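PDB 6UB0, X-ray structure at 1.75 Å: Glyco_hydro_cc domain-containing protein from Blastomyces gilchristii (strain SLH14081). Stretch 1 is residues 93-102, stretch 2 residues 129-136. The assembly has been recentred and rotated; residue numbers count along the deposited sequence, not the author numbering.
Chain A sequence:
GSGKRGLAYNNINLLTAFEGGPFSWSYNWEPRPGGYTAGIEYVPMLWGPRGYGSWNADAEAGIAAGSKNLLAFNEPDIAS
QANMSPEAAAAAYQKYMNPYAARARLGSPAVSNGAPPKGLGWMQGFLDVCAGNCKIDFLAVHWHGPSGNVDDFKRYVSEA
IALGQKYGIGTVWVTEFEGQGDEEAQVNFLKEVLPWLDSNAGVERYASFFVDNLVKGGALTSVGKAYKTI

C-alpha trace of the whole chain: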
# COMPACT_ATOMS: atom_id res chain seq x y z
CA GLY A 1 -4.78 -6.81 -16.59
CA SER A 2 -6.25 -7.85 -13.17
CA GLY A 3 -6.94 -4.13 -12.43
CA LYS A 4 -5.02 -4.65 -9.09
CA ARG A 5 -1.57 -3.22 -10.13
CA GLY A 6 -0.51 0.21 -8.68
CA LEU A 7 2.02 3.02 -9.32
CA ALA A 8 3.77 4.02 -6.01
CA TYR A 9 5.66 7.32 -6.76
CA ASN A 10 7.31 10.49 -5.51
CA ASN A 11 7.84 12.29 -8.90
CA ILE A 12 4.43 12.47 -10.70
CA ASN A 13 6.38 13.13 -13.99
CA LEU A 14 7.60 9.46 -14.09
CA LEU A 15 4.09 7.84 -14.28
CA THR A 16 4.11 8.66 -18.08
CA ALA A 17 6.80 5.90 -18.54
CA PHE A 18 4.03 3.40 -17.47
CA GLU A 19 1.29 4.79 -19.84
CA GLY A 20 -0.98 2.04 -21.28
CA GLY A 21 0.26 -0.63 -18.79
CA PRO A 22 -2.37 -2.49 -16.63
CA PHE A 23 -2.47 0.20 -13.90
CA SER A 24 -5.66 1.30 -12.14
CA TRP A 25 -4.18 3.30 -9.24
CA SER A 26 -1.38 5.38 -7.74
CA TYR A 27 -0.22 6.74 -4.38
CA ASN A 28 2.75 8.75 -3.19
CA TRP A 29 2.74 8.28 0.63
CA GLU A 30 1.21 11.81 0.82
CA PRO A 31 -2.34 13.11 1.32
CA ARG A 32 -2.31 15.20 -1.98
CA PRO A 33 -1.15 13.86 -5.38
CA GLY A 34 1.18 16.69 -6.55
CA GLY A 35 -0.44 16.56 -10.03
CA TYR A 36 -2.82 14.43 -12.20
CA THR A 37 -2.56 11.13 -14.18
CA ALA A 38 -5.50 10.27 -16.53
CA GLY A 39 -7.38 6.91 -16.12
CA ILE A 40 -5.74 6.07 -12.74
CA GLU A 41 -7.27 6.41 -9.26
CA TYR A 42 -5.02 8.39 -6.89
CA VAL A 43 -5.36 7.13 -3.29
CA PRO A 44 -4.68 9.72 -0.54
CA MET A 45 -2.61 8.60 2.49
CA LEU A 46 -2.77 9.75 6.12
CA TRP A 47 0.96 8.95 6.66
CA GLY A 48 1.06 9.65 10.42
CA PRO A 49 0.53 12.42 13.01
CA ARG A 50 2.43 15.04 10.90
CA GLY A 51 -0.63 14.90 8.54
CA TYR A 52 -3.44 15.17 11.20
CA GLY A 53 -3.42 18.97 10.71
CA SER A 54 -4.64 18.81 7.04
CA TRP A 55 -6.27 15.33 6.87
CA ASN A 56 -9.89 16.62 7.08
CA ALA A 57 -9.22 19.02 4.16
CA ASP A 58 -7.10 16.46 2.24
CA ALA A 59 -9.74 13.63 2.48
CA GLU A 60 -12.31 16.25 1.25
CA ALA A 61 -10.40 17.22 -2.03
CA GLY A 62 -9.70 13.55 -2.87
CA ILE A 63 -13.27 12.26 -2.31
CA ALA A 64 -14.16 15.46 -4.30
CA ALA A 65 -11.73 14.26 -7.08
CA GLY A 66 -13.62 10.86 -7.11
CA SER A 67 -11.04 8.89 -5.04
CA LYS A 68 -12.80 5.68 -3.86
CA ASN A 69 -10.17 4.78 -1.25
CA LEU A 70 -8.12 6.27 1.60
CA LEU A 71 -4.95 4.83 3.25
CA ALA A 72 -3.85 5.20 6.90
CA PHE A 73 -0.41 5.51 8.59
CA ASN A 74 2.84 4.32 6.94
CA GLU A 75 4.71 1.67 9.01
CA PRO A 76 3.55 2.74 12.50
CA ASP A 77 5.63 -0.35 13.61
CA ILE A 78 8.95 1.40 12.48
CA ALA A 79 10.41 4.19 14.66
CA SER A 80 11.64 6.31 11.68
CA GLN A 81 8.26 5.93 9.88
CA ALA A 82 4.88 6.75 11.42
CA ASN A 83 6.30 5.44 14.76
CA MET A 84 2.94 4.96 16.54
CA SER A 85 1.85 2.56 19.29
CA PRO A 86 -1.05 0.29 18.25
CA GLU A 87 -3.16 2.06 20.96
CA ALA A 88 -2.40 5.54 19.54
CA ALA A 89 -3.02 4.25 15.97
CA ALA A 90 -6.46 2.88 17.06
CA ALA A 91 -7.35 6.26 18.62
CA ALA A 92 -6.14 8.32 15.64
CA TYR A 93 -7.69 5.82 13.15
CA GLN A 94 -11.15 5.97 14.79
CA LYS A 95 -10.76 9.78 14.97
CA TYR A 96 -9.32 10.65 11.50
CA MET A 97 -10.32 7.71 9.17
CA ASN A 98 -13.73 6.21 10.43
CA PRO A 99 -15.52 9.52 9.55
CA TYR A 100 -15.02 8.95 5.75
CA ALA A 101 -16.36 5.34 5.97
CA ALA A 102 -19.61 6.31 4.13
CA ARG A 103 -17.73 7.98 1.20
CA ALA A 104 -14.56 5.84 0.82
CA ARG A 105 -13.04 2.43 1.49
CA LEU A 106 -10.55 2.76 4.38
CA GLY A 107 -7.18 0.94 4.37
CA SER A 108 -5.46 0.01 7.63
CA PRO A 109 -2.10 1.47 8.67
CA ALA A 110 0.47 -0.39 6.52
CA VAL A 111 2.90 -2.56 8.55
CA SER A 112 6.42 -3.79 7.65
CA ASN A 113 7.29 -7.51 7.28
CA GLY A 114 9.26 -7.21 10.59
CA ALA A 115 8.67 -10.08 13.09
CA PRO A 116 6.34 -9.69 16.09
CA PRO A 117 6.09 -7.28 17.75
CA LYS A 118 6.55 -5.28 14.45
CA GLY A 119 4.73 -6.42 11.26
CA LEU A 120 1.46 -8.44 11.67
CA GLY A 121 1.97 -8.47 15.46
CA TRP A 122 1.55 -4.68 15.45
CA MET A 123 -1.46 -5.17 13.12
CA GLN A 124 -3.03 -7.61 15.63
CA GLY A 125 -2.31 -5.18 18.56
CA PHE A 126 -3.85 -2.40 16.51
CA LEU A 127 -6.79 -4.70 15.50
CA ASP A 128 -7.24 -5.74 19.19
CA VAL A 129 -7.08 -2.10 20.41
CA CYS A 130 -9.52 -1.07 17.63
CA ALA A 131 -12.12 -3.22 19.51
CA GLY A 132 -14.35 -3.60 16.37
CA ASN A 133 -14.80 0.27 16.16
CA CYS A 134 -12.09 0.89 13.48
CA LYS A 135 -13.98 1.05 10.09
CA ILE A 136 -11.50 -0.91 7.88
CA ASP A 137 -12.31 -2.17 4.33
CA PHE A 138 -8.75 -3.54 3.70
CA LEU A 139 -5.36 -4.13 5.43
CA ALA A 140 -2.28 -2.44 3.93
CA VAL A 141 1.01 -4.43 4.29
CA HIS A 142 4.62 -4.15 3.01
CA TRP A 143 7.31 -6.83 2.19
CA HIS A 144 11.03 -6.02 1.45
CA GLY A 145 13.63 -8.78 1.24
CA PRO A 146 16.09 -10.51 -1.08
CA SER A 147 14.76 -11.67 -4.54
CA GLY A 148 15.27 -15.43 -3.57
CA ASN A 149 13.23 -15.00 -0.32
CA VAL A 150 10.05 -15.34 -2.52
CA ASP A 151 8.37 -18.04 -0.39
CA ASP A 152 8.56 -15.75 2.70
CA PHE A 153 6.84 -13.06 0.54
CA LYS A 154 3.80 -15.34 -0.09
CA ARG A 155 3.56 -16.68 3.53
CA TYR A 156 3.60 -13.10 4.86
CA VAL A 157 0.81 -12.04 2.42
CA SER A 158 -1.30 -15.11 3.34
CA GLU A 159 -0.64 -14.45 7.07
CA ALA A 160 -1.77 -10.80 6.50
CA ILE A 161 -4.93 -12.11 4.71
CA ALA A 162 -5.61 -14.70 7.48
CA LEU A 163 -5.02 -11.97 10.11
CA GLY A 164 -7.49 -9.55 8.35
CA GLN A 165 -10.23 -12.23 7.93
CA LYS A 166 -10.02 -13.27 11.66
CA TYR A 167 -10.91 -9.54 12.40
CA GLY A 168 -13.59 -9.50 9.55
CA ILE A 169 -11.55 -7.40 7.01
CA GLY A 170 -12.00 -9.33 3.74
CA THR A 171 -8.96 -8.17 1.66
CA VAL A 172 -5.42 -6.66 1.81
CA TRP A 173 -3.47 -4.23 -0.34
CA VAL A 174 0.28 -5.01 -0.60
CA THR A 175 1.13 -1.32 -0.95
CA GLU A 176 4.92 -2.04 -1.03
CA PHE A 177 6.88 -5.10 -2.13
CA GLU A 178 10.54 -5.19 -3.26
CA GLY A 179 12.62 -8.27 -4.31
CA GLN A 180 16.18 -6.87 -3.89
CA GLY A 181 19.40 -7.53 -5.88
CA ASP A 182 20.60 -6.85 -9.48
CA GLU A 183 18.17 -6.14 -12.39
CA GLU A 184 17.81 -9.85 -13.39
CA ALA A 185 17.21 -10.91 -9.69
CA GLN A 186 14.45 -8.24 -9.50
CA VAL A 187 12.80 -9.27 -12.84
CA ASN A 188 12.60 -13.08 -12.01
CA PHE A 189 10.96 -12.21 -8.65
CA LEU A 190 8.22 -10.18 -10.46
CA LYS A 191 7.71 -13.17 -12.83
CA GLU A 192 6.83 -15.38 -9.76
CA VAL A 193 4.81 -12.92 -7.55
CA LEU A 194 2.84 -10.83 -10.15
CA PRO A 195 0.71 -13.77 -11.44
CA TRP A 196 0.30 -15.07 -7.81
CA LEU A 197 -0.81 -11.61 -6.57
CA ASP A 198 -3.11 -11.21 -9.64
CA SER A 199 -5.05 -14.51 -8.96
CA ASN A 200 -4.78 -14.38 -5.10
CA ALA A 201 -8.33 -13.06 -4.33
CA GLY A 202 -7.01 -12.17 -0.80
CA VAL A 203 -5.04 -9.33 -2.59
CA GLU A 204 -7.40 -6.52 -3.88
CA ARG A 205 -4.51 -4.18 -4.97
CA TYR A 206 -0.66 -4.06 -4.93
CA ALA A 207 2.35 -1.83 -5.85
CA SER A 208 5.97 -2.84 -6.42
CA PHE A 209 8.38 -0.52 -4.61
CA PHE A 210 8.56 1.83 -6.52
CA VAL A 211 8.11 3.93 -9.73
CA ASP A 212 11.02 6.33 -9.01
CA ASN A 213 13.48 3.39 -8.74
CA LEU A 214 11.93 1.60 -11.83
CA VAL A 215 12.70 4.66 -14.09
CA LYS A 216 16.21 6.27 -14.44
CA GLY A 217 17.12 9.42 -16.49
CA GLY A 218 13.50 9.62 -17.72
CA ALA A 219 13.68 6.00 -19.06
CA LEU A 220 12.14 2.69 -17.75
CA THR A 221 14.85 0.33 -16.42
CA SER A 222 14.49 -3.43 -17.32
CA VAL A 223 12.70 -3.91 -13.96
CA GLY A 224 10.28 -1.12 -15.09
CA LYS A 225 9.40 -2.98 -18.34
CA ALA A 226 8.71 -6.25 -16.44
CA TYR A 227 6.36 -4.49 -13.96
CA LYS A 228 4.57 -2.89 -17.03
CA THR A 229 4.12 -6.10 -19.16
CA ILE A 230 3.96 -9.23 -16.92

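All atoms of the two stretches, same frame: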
# COMPACT_ATOMS: atom_id res chain seq x y z
N TYR A 93 -6.98 6.45 14.28
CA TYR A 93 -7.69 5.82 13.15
C TYR A 93 -9.15 6.20 13.30
O TYR A 93 -9.66 6.86 12.38
CB TYR A 93 -7.59 4.29 13.09
CG TYR A 93 -8.06 3.74 11.77
CD1 TYR A 93 -7.22 3.64 10.66
CD2 TYR A 93 -9.37 3.31 11.61
CE1 TYR A 93 -7.67 3.14 9.44
CE2 TYR A 93 -9.84 2.81 10.40
CZ TYR A 93 -8.99 2.72 9.31
OH TYR A 93 -9.54 2.22 8.15
N GLN A 94 -9.72 5.79 14.44
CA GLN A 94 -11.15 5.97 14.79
C GLN A 94 -11.49 7.43 14.61
O GLN A 94 -12.58 7.69 14.06
CB GLN A 94 -11.42 5.50 16.22
CG GLN A 94 -11.72 4.02 16.23
CD GLN A 94 -11.94 3.55 17.63
OE1 GLN A 94 -12.98 3.81 18.22
NE2 GLN A 94 -10.96 2.85 18.15
N LYS A 95 -10.59 8.31 15.05
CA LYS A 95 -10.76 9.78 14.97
C LYS A 95 -10.73 10.28 13.52
O LYS A 95 -11.62 11.07 13.18
CB LYS A 95 -9.71 10.53 15.79
CG LYS A 95 -9.85 12.05 15.79
CD LYS A 95 -9.09 12.72 16.95
CE LYS A 95 -8.53 14.09 16.59
NZ LYS A 95 -9.51 15.20 16.80
N TYR A 96 -9.72 9.91 12.73
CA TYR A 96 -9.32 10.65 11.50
C TYR A 96 -9.74 9.88 10.24
O TYR A 96 -9.96 10.52 9.21
CB TYR A 96 -7.81 10.93 11.51
CG TYR A 96 -7.38 12.09 12.38
CD1 TYR A 96 -7.66 13.39 12.00
CD2 TYR A 96 -6.62 11.89 13.53
CE1 TYR A 96 -7.26 14.47 12.77
CE2 TYR A 96 -6.19 12.97 14.30
CZ TYR A 96 -6.52 14.27 13.92
OH TYR A 96 -6.15 15.36 14.68
N MET A 97 -9.89 8.55 10.31
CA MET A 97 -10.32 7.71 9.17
C MET A 97 -11.84 7.34 9.22
O MET A 97 -12.52 7.53 8.18
CB MET A 97 -9.45 6.46 9.13
CG MET A 97 -7.95 6.81 9.08
SD MET A 97 -7.33 7.41 7.48
CE MET A 97 -7.79 6.06 6.39
N ASN A 98 -12.33 6.72 10.31
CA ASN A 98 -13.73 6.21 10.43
C ASN A 98 -14.77 7.18 9.87
O ASN A 98 -15.81 6.74 9.42
CB ASN A 98 -14.15 5.94 11.88
CG ASN A 98 -13.86 4.52 12.33
OD1 ASN A 98 -13.00 3.87 11.77
ND2 ASN A 98 -14.56 4.04 13.34
N PRO A 99 -14.62 8.50 10.09
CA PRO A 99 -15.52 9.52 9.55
C PRO A 99 -15.82 9.50 8.05
O PRO A 99 -16.82 9.99 7.69
CB PRO A 99 -14.81 10.86 9.80
CG PRO A 99 -13.56 10.52 10.63
CD PRO A 99 -13.73 9.09 11.10
N TYR A 100 -14.89 9.03 7.23
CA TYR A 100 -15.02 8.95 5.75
C TYR A 100 -15.51 7.57 5.31
O TYR A 100 -15.47 7.29 4.12
CB TYR A 100 -13.68 9.30 5.11
CG TYR A 100 -13.23 10.66 5.56
CD1 TYR A 100 -13.76 11.78 4.96
CD2 TYR A 100 -12.37 10.82 6.64
CE1 TYR A 100 -13.40 13.04 5.38
CE2 TYR A 100 -12.05 12.08 7.11
CZ TYR A 100 -12.57 13.19 6.47
OH TYR A 100 -12.26 14.44 6.87
N ALA A 101 -15.94 6.74 6.24
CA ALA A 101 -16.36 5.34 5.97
C ALA A 101 -17.49 5.31 4.94
O ALA A 101 -17.51 4.37 4.13
CB ALA A 101 -16.80 4.67 7.24
N ALA A 102 -18.40 6.29 4.98
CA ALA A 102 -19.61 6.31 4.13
C ALA A 102 -19.21 6.65 2.68
O ALA A 102 -19.85 6.16 1.75
CB ALA A 102 -20.64 7.25 4.70
N VAL A 129 -6.80 -3.42 19.77
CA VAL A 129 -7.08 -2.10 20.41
C VAL A 129 -8.26 -1.47 19.68
O VAL A 129 -9.05 -0.74 20.30
CB VAL A 129 -5.88 -1.14 20.45
CG1 VAL A 129 -6.31 0.22 20.97
CG2 VAL A 129 -4.74 -1.66 21.31
N CYS A 130 -8.41 -1.70 18.38
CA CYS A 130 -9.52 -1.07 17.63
C CYS A 130 -10.87 -1.47 18.24
O CYS A 130 -11.80 -0.62 18.24
CB CYS A 130 -9.44 -1.40 16.15
SG CYS A 130 -8.36 -0.22 15.29
N ALA A 131 -10.98 -2.72 18.72
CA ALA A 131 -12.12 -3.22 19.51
C ALA A 131 -13.40 -3.20 18.65
O ALA A 131 -14.50 -2.82 19.17
CB ALA A 131 -12.23 -2.40 20.78
N GLY A 132 -13.27 -3.59 17.37
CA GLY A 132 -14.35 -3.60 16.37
C GLY A 132 -14.91 -2.22 16.03
O GLY A 132 -15.94 -2.21 15.39
N ASN A 133 -14.29 -1.11 16.43
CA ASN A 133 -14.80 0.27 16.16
C ASN A 133 -13.95 0.99 15.09
O ASN A 133 -14.26 2.17 14.75
CB ASN A 133 -14.79 1.17 17.40
CG ASN A 133 -15.56 0.63 18.59
OD1 ASN A 133 -16.68 0.11 18.47
ND2 ASN A 133 -14.97 0.79 19.76
N CYS A 134 -12.86 0.37 14.63
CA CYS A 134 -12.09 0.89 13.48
C CYS A 134 -12.87 0.41 12.23
O CYS A 134 -13.13 -0.81 12.10
CB CYS A 134 -10.60 0.49 13.53
SG CYS A 134 -9.56 1.28 14.81
N LYS A 135 -13.27 1.34 11.37
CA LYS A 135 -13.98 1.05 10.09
C LYS A 135 -12.95 0.81 8.98
O LYS A 135 -12.44 1.79 8.43
CB LYS A 135 -14.94 2.19 9.74
CG LYS A 135 -16.19 2.23 10.63
CD LYS A 135 -17.13 3.38 10.36
CE LYS A 135 -18.31 3.42 11.30
NZ LYS A 135 -18.38 4.75 11.93
N ILE A 136 -12.65 -0.46 8.72
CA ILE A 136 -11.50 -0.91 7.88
C ILE A 136 -12.05 -1.84 6.80
O ILE A 136 -12.55 -2.92 7.15
CB ILE A 136 -10.40 -1.62 8.70
CG1 ILE A 136 -9.86 -0.75 9.85
CG2 ILE A 136 -9.27 -2.07 7.79
CD1 ILE A 136 -9.18 -1.52 10.95

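Three hydrogen bonds join the two stretches, and each has a side chain of stretch 1 meeting the backbone of stretch 2. Two of them belong to Asn98. Its amide oxygen accepts from the backbone of Lys135, with Lys135 N to Asn98 OD1 at 2.6 Å and a nearly straight N-H...O angle of 170°. Its amide nitrogen donates to the carbonyl of Asn133, with Asn98 ND2 to Asn133 O at 2.4 Å and an angle of 151°. That second distance is very short for a hydrogen bond between nitrogen and oxygen. The side-chain amide thus spans Cys134, using one backbone acceptor before it and one backbone donor after it. A carboxamide suits this role because it carries a donor and an acceptor side by side. The CA-to-CB bond of Asn98 points sideways, but the end of the side chain comes nearer to stretch 2. Its chi1 of -91° lies between the usual wells.

The third hydrogen bond comes from Tyr93. Its hydroxyl donates to the carbonyl of Lys135, with Tyr93 OH to Lys135 O at 2.9 Å. The carbonyl oxygen lies at the ring edge, near the ring plane. Lys135 therefore has both its backbone N and its backbone O bonded to stretch 1, through two different residues.

The apolar contacts centre on the same tyrosine. Tyr93 is buried, and its CA-to-CB bond points toward stretch 2. Tyr93 CD2 packs 3.6 Å from Cys134 CB. Further along the same side of the ring, Tyr93 CE2 lies 3.6 Å from Ile136 CG1. Both contacts approach the ring obliquely. Away from the ring, Ala101 CB touches the aliphatic part of a lysine side chain, at 3.4 Å from Lys135 CD. Lys135 loses more surface to the opposing stretch than any other residue here, 83 Å².

Sulfur also takes part. Cys130 and Cys134 form a disulfide within stretch 2, with Cys130 SG to Cys134 SG at 2.0 Å. It closes a loop that includes the type I' turn from Cys130 to Asn133. The turn carries a backbone hydrogen bond from Asn133 N to Cys130 O, 3.1 Å long. Ala131 and Gly132 occupy its middle with positive phi. Cys134 SG lies 4.8 Å from the centroid of the Tyr93 ring, 56° off the ring normal. This sulfur thus lies oblique to the ring.

Gln94 adds contacts without a hydrogen bond to stretch 2. Its CA-to-CB bond points sideways, but the extended chi2 of 178° helps carry its amide to the turn. Gln94 OE1 is 3.3 Å from Asn133 CB, and Gln94 NE2 is 3.6 Å from Cys130 O. Lower on the side chain, Gln94 CG lies 3.8 Å from Cys134 SG.

Together the stretches bury 433 Å², summed over both sides. The touching residues are at least 34 positions apart in sequence, so chain folding brings them together.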